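CocE/NonD family hydrolase (Staphylococcus aureus subsp. aureus COL, PDB 3III) probably hydrolyses ester or amide bonds, as a member of the CocE/NonD family with an alpha/beta-hydrolase domain related to X-Pro dipeptidyl-peptidases. Local coordinates at residues A[408-422]-A[483-496]. Residues are numbered along the deposited sequence; the frame is centred on the assembly and turned at random.
Sequences NMNLKLWVSTKDSDD and KLSQDEIVPVEIEL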
loop_
_atom_site.group_PDB
_atom_site.type_symbol
_atom_site.label_atom_id
_atom_site.label_comp_id
_atom_site.label_asym_id
_atom_site.label_seq_id
_atom_site.Cartn_x
_atom_site.Cartn_y
_atom_site.Cartn_z
ATOM N N ASN A 408 -0.927 13.205 7.425
ATOM C CA ASN A 408 0.498 13.369 7.128
ATOM C C ASN A 408 1.162 14.197 8.206
ATOM O O ASN A 408 0.503 14.972 8.865
ATOM C CB ASN A 408 0.690 14.039 5.760
ATOM C CG ASN A 408 0.499 13.060 4.571
ATOM O OD1 ASN A 408 1.462 12.400 4.133
ATOM N ND2 ASN A 408 -0.707 13.034 4.001
HETATM N N MSE A 409 2.469 14.007 8.397
HETATM C CA MSE A 409 3.283 14.931 9.194
HETATM C C MSE A 409 4.491 15.272 8.381
HETATM O O MSE A 409 4.934 14.478 7.539
HETATM C CB MSE A 409 3.733 14.279 10.491
HETATM C CG MSE A 409 2.630 13.541 11.236
HETATM SE SE MSE A 409 3.202 13.193 13.131
HETATM C CE MSE A 409 2.017 11.578 13.495
ATOM N N ASN A 410 5.037 16.439 8.676
ATOM C CA ASN A 410 6.127 17.030 7.915
ATOM C C ASN A 410 7.205 17.371 8.918
ATOM O O ASN A 410 6.981 18.183 9.854
ATOM C CB ASN A 410 5.639 18.297 7.148
ATOM C CG ASN A 410 6.723 18.908 6.281
ATOM O OD1 ASN A 410 7.863 18.442 6.274
ATOM N ND2 ASN A 410 6.370 19.949 5.513
ATOM N N LEU A 411 8.367 16.772 8.718
ATOM C CA LEU A 411 9.516 17.091 9.552
ATOM C C LEU A 411 10.489 17.993 8.797
ATOM O O LEU A 411 11.157 17.536 7.855
ATOM C CB LEU A 411 10.200 15.804 10.024
ATOM C CG LEU A 411 11.449 16.051 10.865
ATOM C CD1 LEU A 411 11.084 16.880 12.113
ATOM C CD2 LEU A 411 12.124 14.684 11.246
ATOM N N LYS A 412 10.547 19.270 9.214
ATOM C CA LYS A 412 11.451 20.239 8.624
ATOM C C LYS A 412 12.731 20.269 9.438
ATOM O O LYS A 412 12.711 20.515 10.655
ATOM C CB LYS A 412 10.853 21.637 8.509
ATOM C CG LYS A 412 11.813 22.535 7.666
ATOM C CD LYS A 412 11.401 23.997 7.704
ATOM C CE LYS A 412 12.201 24.840 6.784
ATOM N NZ LYS A 412 11.688 26.238 6.874
ATOM N N LEU A 413 13.845 20.004 8.771
ATOM C CA LEU A 413 15.158 20.094 9.395
ATOM C C LEU A 413 16.109 20.990 8.639
ATOM O O LEU A 413 16.057 21.062 7.408
ATOM C CB LEU A 413 15.814 18.708 9.551
ATOM C CG LEU A 413 15.023 17.594 10.231
ATOM C CD1 LEU A 413 15.695 16.224 9.965
ATOM C CD2 LEU A 413 14.800 17.877 11.749
ATOM N N TRP A 414 17.004 21.640 9.374
ATOM C CA TRP A 414 18.168 22.225 8.797
ATOM C C TRP A 414 19.399 21.346 9.077
ATOM O O TRP A 414 19.683 20.996 10.217
ATOM C CB TRP A 414 18.368 23.653 9.307
ATOM C CG TRP A 414 17.260 24.585 8.915
ATOM C CD1 TRP A 414 16.031 24.702 9.502
ATOM C CD2 TRP A 414 17.313 25.582 7.897
ATOM N NE1 TRP A 414 15.313 25.696 8.884
ATOM C CE2 TRP A 414 16.054 26.220 7.872
ATOM C CE3 TRP A 414 18.262 25.928 6.941
ATOM C CZ2 TRP A 414 15.756 27.248 6.994
ATOM C CZ3 TRP A 414 17.971 26.951 6.037
ATOM C CH2 TRP A 414 16.716 27.593 6.067
ATOM N N VAL A 415 20.126 20.978 8.017
ATOM C CA VAL A 415 21.114 19.923 8.119
ATOM C C VAL A 415 22.386 20.282 7.322
ATOM O O VAL A 415 22.344 21.080 6.347
ATOM C CB VAL A 415 20.540 18.584 7.599
ATOM C CG1 VAL A 415 19.271 18.095 8.369
ATOM C CG2 VAL A 415 20.298 18.644 6.069
ATOM N N SER A 416 23.525 19.714 7.748
ATOM C CA SER A 416 24.767 19.766 7.022
ATOM C C SER A 416 25.613 18.545 7.341
ATOM O O SER A 416 25.368 17.868 8.301
ATOM C CB SER A 416 25.594 20.994 7.383
ATOM O OG SER A 416 26.159 20.843 8.677
ATOM N N THR A 417 26.660 18.326 6.548
ATOM C CA THR A 417 27.564 17.192 6.707
ATOM C C THR A 417 28.961 17.664 6.234
ATOM O O THR A 417 29.104 18.580 5.429
ATOM C CB THR A 417 27.099 15.922 5.915
ATOM O OG1 THR A 417 28.010 14.839 6.138
ATOM C CG2 THR A 417 27.026 16.192 4.386
ATOM N N LYS A 418 29.986 17.074 6.818
ATOM C CA LYS A 418 31.330 17.431 6.511
ATOM C C LYS A 418 32.052 16.410 5.664
ATOM O O LYS A 418 32.931 16.792 4.877
ATOM C CB LYS A 418 32.101 17.633 7.797
ATOM C CG LYS A 418 32.565 19.020 7.931
ATOM C CD LYS A 418 33.231 19.281 9.296
ATOM C CE LYS A 418 34.527 18.500 9.461
ATOM N NZ LYS A 418 34.901 18.357 10.924
ATOM N N ASP A 419 31.740 15.130 5.852
ATOM C CA ASP A 419 32.528 14.041 5.264
ATOM C C ASP A 419 31.964 13.427 4.017
ATOM O O ASP A 419 32.557 12.484 3.478
ATOM C CB ASP A 419 32.688 12.902 6.258
ATOM C CG ASP A 419 33.545 13.260 7.435
ATOM O OD1 ASP A 419 34.141 14.365 7.469
ATOM O OD2 ASP A 419 33.630 12.388 8.327
ATOM N N SER A 420 30.821 13.920 3.558
ATOM C CA SER A 420 30.180 13.375 2.366
ATOM C C SER A 420 29.607 14.553 1.617
ATOM O O SER A 420 29.557 15.649 2.162
ATOM C CB SER A 420 29.068 12.433 2.788
ATOM O OG SER A 420 28.654 11.614 1.731
ATOM N N ASP A 421 29.170 14.332 0.384
ATOM C CA ASP A 421 28.469 15.358 -0.360
ATOM C C ASP A 421 26.959 15.081 -0.431
ATOM O O ASP A 421 26.269 15.651 -1.260
ATOM C CB ASP A 421 29.038 15.495 -1.761
ATOM C CG ASP A 421 28.764 14.291 -2.636
ATOM O OD1 ASP A 421 28.321 13.202 -2.166
ATOM O OD2 ASP A 421 29.054 14.428 -3.828
ATOM N N ASP A 422 26.476 14.212 0.458
ATOM C CA ASP A 422 25.050 13.857 0.520
ATOM C C ASP A 422 24.755 13.186 1.861
ATOM O O ASP A 422 25.661 12.780 2.604
ATOM C CB ASP A 422 24.741 12.945 -0.661
ATOM C CG ASP A 422 23.278 12.956 -1.087
ATOM O OD1 ASP A 422 22.420 13.482 -0.354
ATOM O OD2 ASP A 422 22.993 12.414 -2.181
ATOM N N LYS A 483 23.935 18.181 -4.764
ATOM C CA LYS A 483 24.926 17.624 -3.836
ATOM C C LYS A 483 25.411 18.728 -2.903
ATOM O O LYS A 483 25.283 19.939 -3.179
ATOM C CB LYS A 483 26.073 16.892 -4.583
ATOM C CG LYS A 483 25.646 15.550 -5.337
ATOM C CD LYS A 483 25.271 14.377 -4.362
ATOM C CE LYS A 483 25.235 12.994 -5.065
ATOM N NZ LYS A 483 24.699 11.823 -4.234
ATOM N N LEU A 484 25.971 18.337 -1.785
ATOM C CA LEU A 484 26.332 19.336 -0.770
ATOM C C LEU A 484 27.831 19.629 -0.728
ATOM O O LEU A 484 28.631 18.762 -1.045
ATOM C CB LEU A 484 25.908 18.853 0.620
ATOM C CG LEU A 484 24.443 18.519 0.903
ATOM C CD1 LEU A 484 24.298 17.559 2.121
ATOM C CD2 LEU A 484 23.599 19.760 1.066
ATOM N N SER A 485 28.176 20.847 -0.304
ATOM C CA SER A 485 29.545 21.230 0.092
ATOM C C SER A 485 29.785 21.046 1.591
ATOM O O SER A 485 28.840 21.008 2.400
ATOM C CB SER A 485 29.829 22.684 -0.247
ATOM O OG SER A 485 29.646 22.922 -1.614
ATOM N N GLN A 486 31.048 20.927 1.980
ATOM C CA GLN A 486 31.343 20.845 3.414
ATOM C C GLN A 486 30.671 21.970 4.176
ATOM O O GLN A 486 30.801 23.156 3.831
ATOM C CB GLN A 486 32.846 20.869 3.707
ATOM C CG GLN A 486 33.512 19.599 3.272
ATOM C CD GLN A 486 34.934 19.514 3.690
ATOM O OE1 GLN A 486 35.335 20.036 4.746
ATOM N NE2 GLN A 486 35.740 18.887 2.851
ATOM N N ASP A 487 29.915 21.562 5.195
ATOM C CA ASP A 487 29.215 22.484 6.086
ATOM C C ASP A 487 28.158 23.390 5.421
ATOM O O ASP A 487 27.686 24.342 6.054
ATOM C CB ASP A 487 30.236 23.287 6.893
ATOM C CG ASP A 487 31.056 22.389 7.810
ATOM O OD1 ASP A 487 30.505 21.374 8.302
ATOM O OD2 ASP A 487 32.255 22.648 7.999
ATOM N N GLU A 488 27.775 23.083 4.173
ATOM C CA GLU A 488 26.597 23.697 3.586
ATOM C C GLU A 488 25.383 23.250 4.391
ATOM O O GLU A 488 25.064 22.074 4.406
ATOM C CB GLU A 488 26.433 23.268 2.150
ATOM C CG GLU A 488 25.411 24.033 1.370
ATOM C CD GLU A 488 25.288 23.478 -0.023
ATOM O OE1 GLU A 488 26.156 22.689 -0.477
ATOM O OE2 GLU A 488 24.313 23.841 -0.678
ATOM N N ILE A 489 24.747 24.207 5.062
ATOM C CA ILE A 489 23.540 23.991 5.810
ATOM C C ILE A 489 22.296 24.200 4.932
ATOM O O ILE A 489 22.086 25.313 4.402
ATOM C CB ILE A 489 23.467 24.991 6.985
ATOM C CG1 ILE A 489 24.670 24.791 7.911
ATOM C CG2 ILE A 489 22.198 24.838 7.761
ATOM C CD1 ILE A 489 24.838 25.920 8.958
ATOM N N VAL A 490 21.463 23.160 4.789
ATOM C CA VAL A 490 20.292 23.243 3.882
ATOM C C VAL A 490 18.989 22.858 4.597
ATOM O O VAL A 490 19.022 22.066 5.598
ATOM C CB VAL A 490 20.512 22.397 2.629
ATOM C CG1 VAL A 490 21.830 22.830 1.887
ATOM C CG2 VAL A 490 20.548 20.933 2.991
ATOM N N PRO A 491 17.847 23.449 4.164
ATOM C CA PRO A 491 16.547 23.086 4.721
ATOM C C PRO A 491 15.972 21.908 3.974
ATOM O O PRO A 491 16.058 21.896 2.738
ATOM C CB PRO A 491 15.690 24.333 4.446
ATOM C CG PRO A 491 16.323 24.922 3.236
ATOM C CD PRO A 491 17.753 24.669 3.337
ATOM N N VAL A 492 15.428 20.937 4.711
ATOM C CA VAL A 492 14.794 19.750 4.160
ATOM C C VAL A 492 13.463 19.563 4.830
ATOM O O VAL A 492 13.270 19.960 5.993
ATOM C CB VAL A 492 15.646 18.484 4.318
ATOM C CG1 VAL A 492 17.068 18.696 3.614
ATOM C CG2 VAL A 492 15.761 18.095 5.787
ATOM N N GLU A 493 12.545 18.984 4.096
ATOM C CA GLU A 493 11.241 18.595 4.641
ATOM C C GLU A 493 11.008 17.157 4.303
ATOM O O GLU A 493 11.043 16.774 3.119
ATOM C CB GLU A 493 10.135 19.447 4.049
ATOM C CG GLU A 493 10.312 20.883 4.439
ATOM C CD GLU A 493 9.271 21.802 3.881
ATOM O OE1 GLU A 493 8.113 21.398 3.691
ATOM O OE2 GLU A 493 9.623 22.984 3.670
ATOM N N ILE A 494 10.834 16.365 5.354
ATOM C CA ILE A 494 10.716 14.930 5.267
ATOM C C ILE A 494 9.261 14.528 5.395
ATOM O O ILE A 494 8.572 14.913 6.375
ATOM C CB ILE A 494 11.554 14.235 6.335
ATOM C CG1 ILE A 494 13.026 14.644 6.185
ATOM C CG2 ILE A 494 11.491 12.705 6.212
ATOM C CD1 ILE A 494 13.962 13.986 7.258
ATOM N N GLU A 495 8.792 13.782 4.394
ATOM C CA GLU A 495 7.404 13.199 4.380
ATOM C C GLU A 495 7.262 12.010 5.374
ATOM O O GLU A 495 7.661 10.890 5.072
ATOM C CB GLU A 495 7.056 12.743 2.938
ATOM C CG GLU A 495 5.645 12.153 2.721
ATOM C CD GLU A 495 5.435 11.656 1.291
ATOM O OE1 GLU A 495 6.426 11.507 0.558
ATOM O OE2 GLU A 495 4.264 11.456 0.862
ATOM N N LEU A 496 6.709 12.274 6.540
ATOM C CA LEU A 496 6.195 11.177 7.387
ATOM C C LEU A 496 4.872 10.678 6.746
ATOM O O LEU A 496 3.996 11.457 6.449
ATOM C CB LEU A 496 6.002 11.590 8.859
ATOM C CG LEU A 496 7.220 11.856 9.718
ATOM C CD1 LEU A 496 8.185 10.700 9.689
ATOM C CD2 LEU A 496 7.872 13.158 9.279
HETATM O O HOH W 1 1.961 10.518 2.088
HETATM O O HOH W 2 9.483 25.428 5.365
HETATM O O HOH W 3 28.616 19.849 8.522
HETATM O O HOH W 4 26.563 19.864 4.077
HETATM O O HOH W 5 31.240 18.091 0.602
#
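E493 and N410 meet across the antiparallel segments 408-422 and 483-496 in a diagonal contact, two residues along the first strand from K412, with which E493 forms a non-hydrogen-bonded pair. Followed outward, the E493 side chain starts with CB against N410 OD1, at 3.3 Å. CG, anti to its own carbonyl carbon (chi1 -64°), lies beside CG of K412, and the extended chain then brings the carboxylate to the N410 amide. OE1 accepts a nearly straight bond from N410 ND2 (2.9 Å); the acceptor lies in the amide plane, but the donor stands above the carboxylate plane. OE2 takes a hydrogen from a water that in turn accepts from K412 NZ, whose direct ionic partner is D551. N410 ND2 also bonds to I471 O, whereas N410 OD1 is buried without a polar partner.

Farther along the same face, P491 CB sits over the six-membered ring of W414, 3.6 Å from its centroid and only 5° off the normal, a CH-pi contact. W414 NE1 bonds to D551. The other face is apolar: L411 CB meets L496 CD2, L413 CB meets V492 CG2, and V415 CG2 meets V490 CG2, while L457 packs against V492 and I494. Paired backbone bonds join L411 to I494, L413 to V492 and V415 to V490.

Beyond the ladder, a type II turn from S485 to E488 is tied back by D487 N to T417 O (3.1 Å). K483 forms a salt bridge with D422, NZ meeting the anti lone pair of OD2 (2.7 Å), an oxygen shared with S460 OG.

The contact thus joins neighbouring strands in the C-terminal non-catalytic domain; the N410 N-H, the water and, more distantly, K412 would probably favour the ionised carboxylate of E493.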